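Local coordinates for dally-like, isoform A (Drosophila melanogaster, PDB 6XTZ), which probably acts as a cell-surface proteoglycan of the glypican family, binding Wnt and Hedgehog proteins and shielding the palmitoleate lipid of Wnt in a pocket of its helical core, at residues Lys180-Gln192 against Leu296-Gln308. The protein carries 5 engineered substitutions. Numbering follows the deposited sequence.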
loop_
_atom_site.group_PDB
_atom_site.type_symbol
_atom_site.label_atom_id
_atom_site.label_comp_id
_atom_site.label_asym_id
_atom_site.label_seq_id
_atom_site.Cartn_x
_atom_site.Cartn_y
_atom_site.Cartn_z
ATOM N N LYS A 180 17.429 21.497 -31.539
ATOM C CA LYS A 180 16.004 21.296 -31.282
ATOM C C LYS A 180 15.226 21.518 -32.574
ATOM O O LYS A 180 14.561 22.545 -32.745
ATOM C CB LYS A 180 15.511 22.232 -30.178
ATOM C CG LYS A 180 16.254 22.081 -28.859
ATOM C CD LYS A 180 16.138 20.663 -28.318
ATOM C CE LYS A 180 16.930 20.495 -27.031
ATOM N NZ LYS A 180 16.962 19.078 -26.580
ATOM N N PRO A 181 15.280 20.559 -33.503
ATOM C CA PRO A 181 14.634 20.770 -34.810
ATOM C C PRO A 181 13.126 20.940 -34.727
ATOM O O PRO A 181 12.551 21.671 -35.543
ATOM C CB PRO A 181 15.011 19.506 -35.600
ATOM C CG PRO A 181 16.149 18.885 -34.849
ATOM C CD PRO A 181 15.941 19.247 -33.417
ATOM N N PHE A 182 12.469 20.286 -33.771
ATOM C CA PHE A 182 11.021 20.360 -33.627
ATOM C C PHE A 182 10.585 21.356 -32.560
ATOM O O PHE A 182 9.414 21.358 -32.171
ATOM C CB PHE A 182 10.450 18.978 -33.297
ATOM C CG PHE A 182 10.797 17.915 -34.304
ATOM C CD1 PHE A 182 11.000 18.237 -35.636
ATOM C CD2 PHE A 182 10.916 16.590 -33.913
ATOM C CE1 PHE A 182 11.318 17.258 -36.558
ATOM C CE2 PHE A 182 11.233 15.606 -34.832
ATOM C CZ PHE A 182 11.435 15.941 -36.156
ATOM N N GLY A 183 11.494 22.202 -32.081
ATOM C CA GLY A 183 11.182 23.074 -30.967
ATOM C C GLY A 183 11.229 22.334 -29.646
ATOM O O GLY A 183 12.072 21.452 -29.455
ATOM N N ASP A 184 10.326 22.676 -28.727
ATOM C CA ASP A 184 10.261 22.045 -27.415
ATOM C C ASP A 184 9.231 20.922 -27.350
ATOM O O ASP A 184 8.968 20.399 -26.264
ATOM C CB ASP A 184 9.963 23.095 -26.340
ATOM C CG ASP A 184 8.668 23.851 -26.596
ATOM O OD1 ASP A 184 7.963 23.534 -27.576
ATOM O OD2 ASP A 184 8.355 24.770 -25.811
ATOM N N VAL A 185 8.641 20.549 -28.488
ATOM C CA VAL A 185 7.614 19.502 -28.486
ATOM C C VAL A 185 8.179 18.150 -28.065
ATOM O O VAL A 185 7.544 17.481 -27.223
ATOM C CB VAL A 185 6.910 19.454 -29.850
ATOM C CG1 VAL A 185 5.927 18.295 -29.910
ATOM C CG2 VAL A 185 6.202 20.772 -30.125
ATOM N N PRO A 186 9.318 17.676 -28.580
ATOM C CA PRO A 186 9.835 16.379 -28.110
ATOM C C PRO A 186 10.172 16.358 -26.630
ATOM O O PRO A 186 9.860 15.376 -25.942
ATOM C CB PRO A 186 11.083 16.165 -28.976
ATOM C CG PRO A 186 10.823 16.958 -30.204
ATOM C CD PRO A 186 10.100 18.178 -29.729
ATOM N N ASP A 187 10.805 17.415 -26.116
ATOM C CA ASP A 187 11.175 17.440 -24.704
ATOM C C ASP A 187 9.945 17.464 -23.807
ATOM O O ASP A 187 9.901 16.765 -22.788
ATOM C CB ASP A 187 12.074 18.643 -24.417
ATOM C CG ASP A 187 13.439 18.516 -25.066
ATOM O OD1 ASP A 187 13.938 17.378 -25.188
ATOM O OD2 ASP A 187 14.011 19.556 -25.457
ATOM N N LYS A 188 8.935 18.261 -24.165
ATOM C CA LYS A 188 7.712 18.291 -23.369
ATOM C C LYS A 188 6.997 16.948 -23.413
ATOM O O LYS A 188 6.445 16.496 -22.403
ATOM C CB LYS A 188 6.789 19.408 -23.856
ATOM C CG LYS A 188 7.258 20.812 -23.500
ATOM C CD LYS A 188 6.290 21.859 -24.028
ATOM C CE LYS A 188 6.665 23.254 -23.554
ATOM N NZ LYS A 188 6.568 23.389 -22.077
ATOM N N LEU A 189 7.001 16.291 -24.573
ATOM C CA LEU A 189 6.329 15.003 -24.693
ATOM C C LEU A 189 7.106 13.905 -23.976
ATOM O O LEU A 189 6.508 13.007 -23.373
ATOM C CB LEU A 189 6.133 14.652 -26.168
ATOM C CG LEU A 189 5.311 13.403 -26.486
ATOM C CD1 LEU A 189 3.896 13.536 -25.946
ATOM C CD2 LEU A 189 5.290 13.152 -27.984
ATOM N N SER A 190 8.440 13.963 -24.025
ATOM C CA SER A 190 9.249 12.940 -23.371
ATOM C C SER A 190 9.063 12.967 -21.860
ATOM O O SER A 190 9.010 11.913 -21.215
ATOM C CB SER A 190 10.723 13.126 -23.727
ATOM O OG SER A 190 10.935 12.971 -25.118
ATOM N N VAL A 191 8.963 14.162 -21.275
ATOM C CA VAL A 191 8.795 14.261 -19.829
ATOM C C VAL A 191 7.402 13.800 -19.419
ATOM O O VAL A 191 7.241 13.072 -18.433
ATOM C CB VAL A 191 9.079 15.697 -19.353
ATOM C CG1 VAL A 191 8.842 15.811 -17.857
ATOM C CG2 VAL A 191 10.502 16.092 -19.696
ATOM N N GLN A 192 6.375 14.211 -20.168
ATOM C CA GLN A 192 5.013 13.811 -19.830
ATOM C C GLN A 192 4.815 12.309 -19.976
ATOM O O GLN A 192 4.050 11.710 -19.211
ATOM C CB GLN A 192 4.011 14.575 -20.695
ATOM C CG GLN A 192 3.967 16.067 -20.398
ATOM C CD GLN A 192 3.052 16.831 -21.338
ATOM O OE1 GLN A 192 2.301 16.236 -22.111
ATOM N NE2 GLN A 192 3.116 18.155 -21.277
ATOM N N LEU A 296 -2.241 14.267 -29.840
ATOM C CA LEU A 296 -0.963 13.923 -30.452
ATOM C C LEU A 296 -0.807 14.541 -31.837
ATOM O O LEU A 296 0.305 14.921 -32.221
ATOM C CB LEU A 296 -0.804 12.404 -30.522
ATOM C CG LEU A 296 0.592 11.906 -30.894
ATOM C CD1 LEU A 296 1.643 12.551 -30.003
ATOM C CD2 LEU A 296 0.661 10.395 -30.791
ATOM N N ASN A 297 -1.899 14.658 -32.596
ATOM C CA ASN A 297 -1.785 15.195 -33.948
ATOM C C ASN A 297 -1.467 16.684 -33.935
ATOM O O ASN A 297 -0.804 17.180 -34.853
ATOM C CB ASN A 297 -3.066 14.927 -34.739
ATOM C CG ASN A 297 -4.228 15.781 -34.278
ATOM O OD1 ASN A 297 -4.433 15.974 -33.081
ATOM N ND2 ASN A 297 -4.995 16.302 -35.230
ATOM N N ILE A 298 -1.922 17.410 -32.914
ATOM C CA ILE A 298 -1.600 18.830 -32.838
ATOM C C ILE A 298 -0.150 19.032 -32.408
ATOM O O ILE A 298 0.494 20.004 -32.820
ATOM C CB ILE A 298 -2.584 19.559 -31.905
ATOM C CG1 ILE A 298 -1.843 20.248 -30.759
ATOM C CG2 ILE A 298 -3.631 18.597 -31.365
ATOM C CD1 ILE A 298 -2.723 21.112 -29.912
ATOM N N LYS A 299 0.393 18.122 -31.594
ATOM C CA LYS A 299 1.804 18.207 -31.242
ATOM C C LYS A 299 2.692 17.923 -32.446
ATOM O O LYS A 299 3.767 18.520 -32.579
ATOM C CB LYS A 299 2.121 17.242 -30.098
ATOM C CG LYS A 299 1.354 17.540 -28.815
ATOM C CD LYS A 299 1.594 16.480 -27.750
ATOM C CE LYS A 299 0.832 16.809 -26.474
ATOM N NZ LYS A 299 1.004 15.765 -25.426
ATOM N N ILE A 300 2.257 17.027 -33.335
ATOM C CA ILE A 300 3.006 16.772 -34.561
ATOM C C ILE A 300 2.950 17.985 -35.481
ATOM O O ILE A 300 3.947 18.346 -36.117
ATOM C CB ILE A 300 2.475 15.506 -35.259
ATOM C CG1 ILE A 300 2.628 14.288 -34.348
ATOM C CG2 ILE A 300 3.197 15.275 -36.581
ATOM C CD1 ILE A 300 2.102 13.006 -34.957
ATOM N N SER A 301 1.786 18.634 -35.562
ATOM C CA SER A 301 1.649 19.807 -36.419
ATOM C C SER A 301 2.540 20.947 -35.943
ATOM O O SER A 301 3.099 21.689 -36.759
ATOM C CB SER A 301 0.188 20.250 -36.470
ATOM O OG SER A 301 -0.628 19.240 -37.037
ATOM N N GLU A 302 2.687 21.102 -34.625
ATOM C CA GLU A 302 3.593 22.123 -34.111
ATOM C C GLU A 302 5.046 21.753 -34.385
ATOM O O GLU A 302 5.872 22.627 -34.670
ATOM C CB GLU A 302 3.364 22.332 -32.614
ATOM C CG GLU A 302 4.230 23.429 -32.012
ATOM C CD GLU A 302 4.004 23.606 -30.525
ATOM O OE1 GLU A 302 3.192 22.851 -29.950
ATOM O OE2 GLU A 302 4.638 24.503 -29.929
ATOM N N ALA A 303 5.374 20.461 -34.309
ATOM C CA ALA A 303 6.732 20.028 -34.617
ATOM C C ALA A 303 7.069 20.271 -36.083
ATOM O O ALA A 303 8.182 20.702 -36.406
ATOM C CB ALA A 303 6.907 18.552 -34.261
ATOM N N ILE A 304 6.120 20.004 -36.983
ATOM C CA ILE A 304 6.351 20.250 -38.403
ATOM C C ILE A 304 6.441 21.747 -38.677
ATOM O O ILE A 304 7.280 22.199 -39.464
ATOM C CB ILE A 304 5.250 19.581 -39.245
ATOM C CG1 ILE A 304 5.271 18.065 -39.044
ATOM C CG2 ILE A 304 5.413 19.926 -40.718
ATOM C CD1 ILE A 304 6.585 17.420 -39.425
ATOM N N MET A 305 5.579 22.537 -38.031
ATOM C CA MET A 305 5.649 23.988 -38.171
ATOM C C MET A 305 6.991 24.526 -37.690
ATOM O O MET A 305 7.566 25.430 -38.309
ATOM C CB MET A 305 4.496 24.637 -37.402
ATOM C CG MET A 305 4.729 26.085 -37.002
ATOM S SD MET A 305 3.388 26.726 -35.978
ATOM C CE MET A 305 4.185 28.125 -35.195
ATOM N N ASN A 306 7.514 23.975 -36.590
ATOM C CA ASN A 306 8.821 24.403 -36.103
ATOM C C ASN A 306 9.945 23.932 -37.017
ATOM O O ASN A 306 10.979 24.601 -37.121
ATOM C CB ASN A 306 9.051 23.892 -34.679
ATOM C CG ASN A 306 8.082 24.490 -33.679
ATOM O OD1 ASN A 306 7.584 25.599 -33.864
ATOM N ND2 ASN A 306 7.812 23.753 -32.607
ATOM N N PHE A 307 9.767 22.788 -37.679
ATOM C CA PHE A 307 10.793 22.284 -38.581
ATOM C C PHE A 307 10.815 23.020 -39.912
ATOM O O PHE A 307 11.857 23.044 -40.573
ATOM C CB PHE A 307 10.597 20.785 -38.823
ATOM C CG PHE A 307 11.742 20.134 -39.546
ATOM C CD1 PHE A 307 12.891 19.771 -38.863
ATOM C CD2 PHE A 307 11.671 19.886 -40.906
ATOM C CE1 PHE A 307 13.948 19.174 -39.524
ATOM C CE2 PHE A 307 12.725 19.289 -41.572
ATOM C CZ PHE A 307 13.865 18.933 -40.880
ATOM N N GLN A 308 9.695 23.616 -40.323
ATOM C CA GLN A 308 9.685 24.410 -41.545
ATOM C C GLN A 308 10.255 25.804 -41.320
ATOM O O GLN A 308 10.794 26.408 -42.253
ATOM C CB GLN A 308 8.263 24.504 -42.102
ATOM C CG GLN A 308 7.703 23.177 -42.588
ATOM C CD GLN A 308 6.254 23.279 -43.020
ATOM O OE1 GLN A 308 5.580 24.271 -42.742
ATOM N NE2 GLN A 308 5.766 22.252 -43.705
#
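N306 reaches from helix 296-322 to the turn ahead of helix 185-216, its ND2 giving F182 O a nearly straight hydrogen bond of 2.9 Å (167° at the hydrogen). The oxygen lies in the amide plane of N306, whereas the donor stands above the carbonyl plane of F182. An alanine here is likely to cost that carbonyl its amide partner and let the turn shift against the helix. Apolar packing follows. F182 CB rests on A303 CB at 3.7 Å, and its ring meets that of F307 obliquely, planes 61° apart, while P181 CB comes to the edge of the F307 ring. Further along, V185 is a knob in the hole formed by K299, E302, A303 and N306; with CG1 anti to the backbone N (chi1 175°), that methyl faces K299 O and CG2 lies against the E302 carboxylate. This belongs to the elongated all-helical glypican core, where segments 185-192 and 296-308 run roughly antiparallel and L189 lines the pocket for O-palmitoleoyl serine. L189 CD2 meets L296 CD1 at 4.2 Å. The extended K299 chain carries NZ past L189 CD1 to 3.6 Å from Q192 OE1, too long for a hydrogen bond; the D184 and E302 carboxylates probably repel mildly.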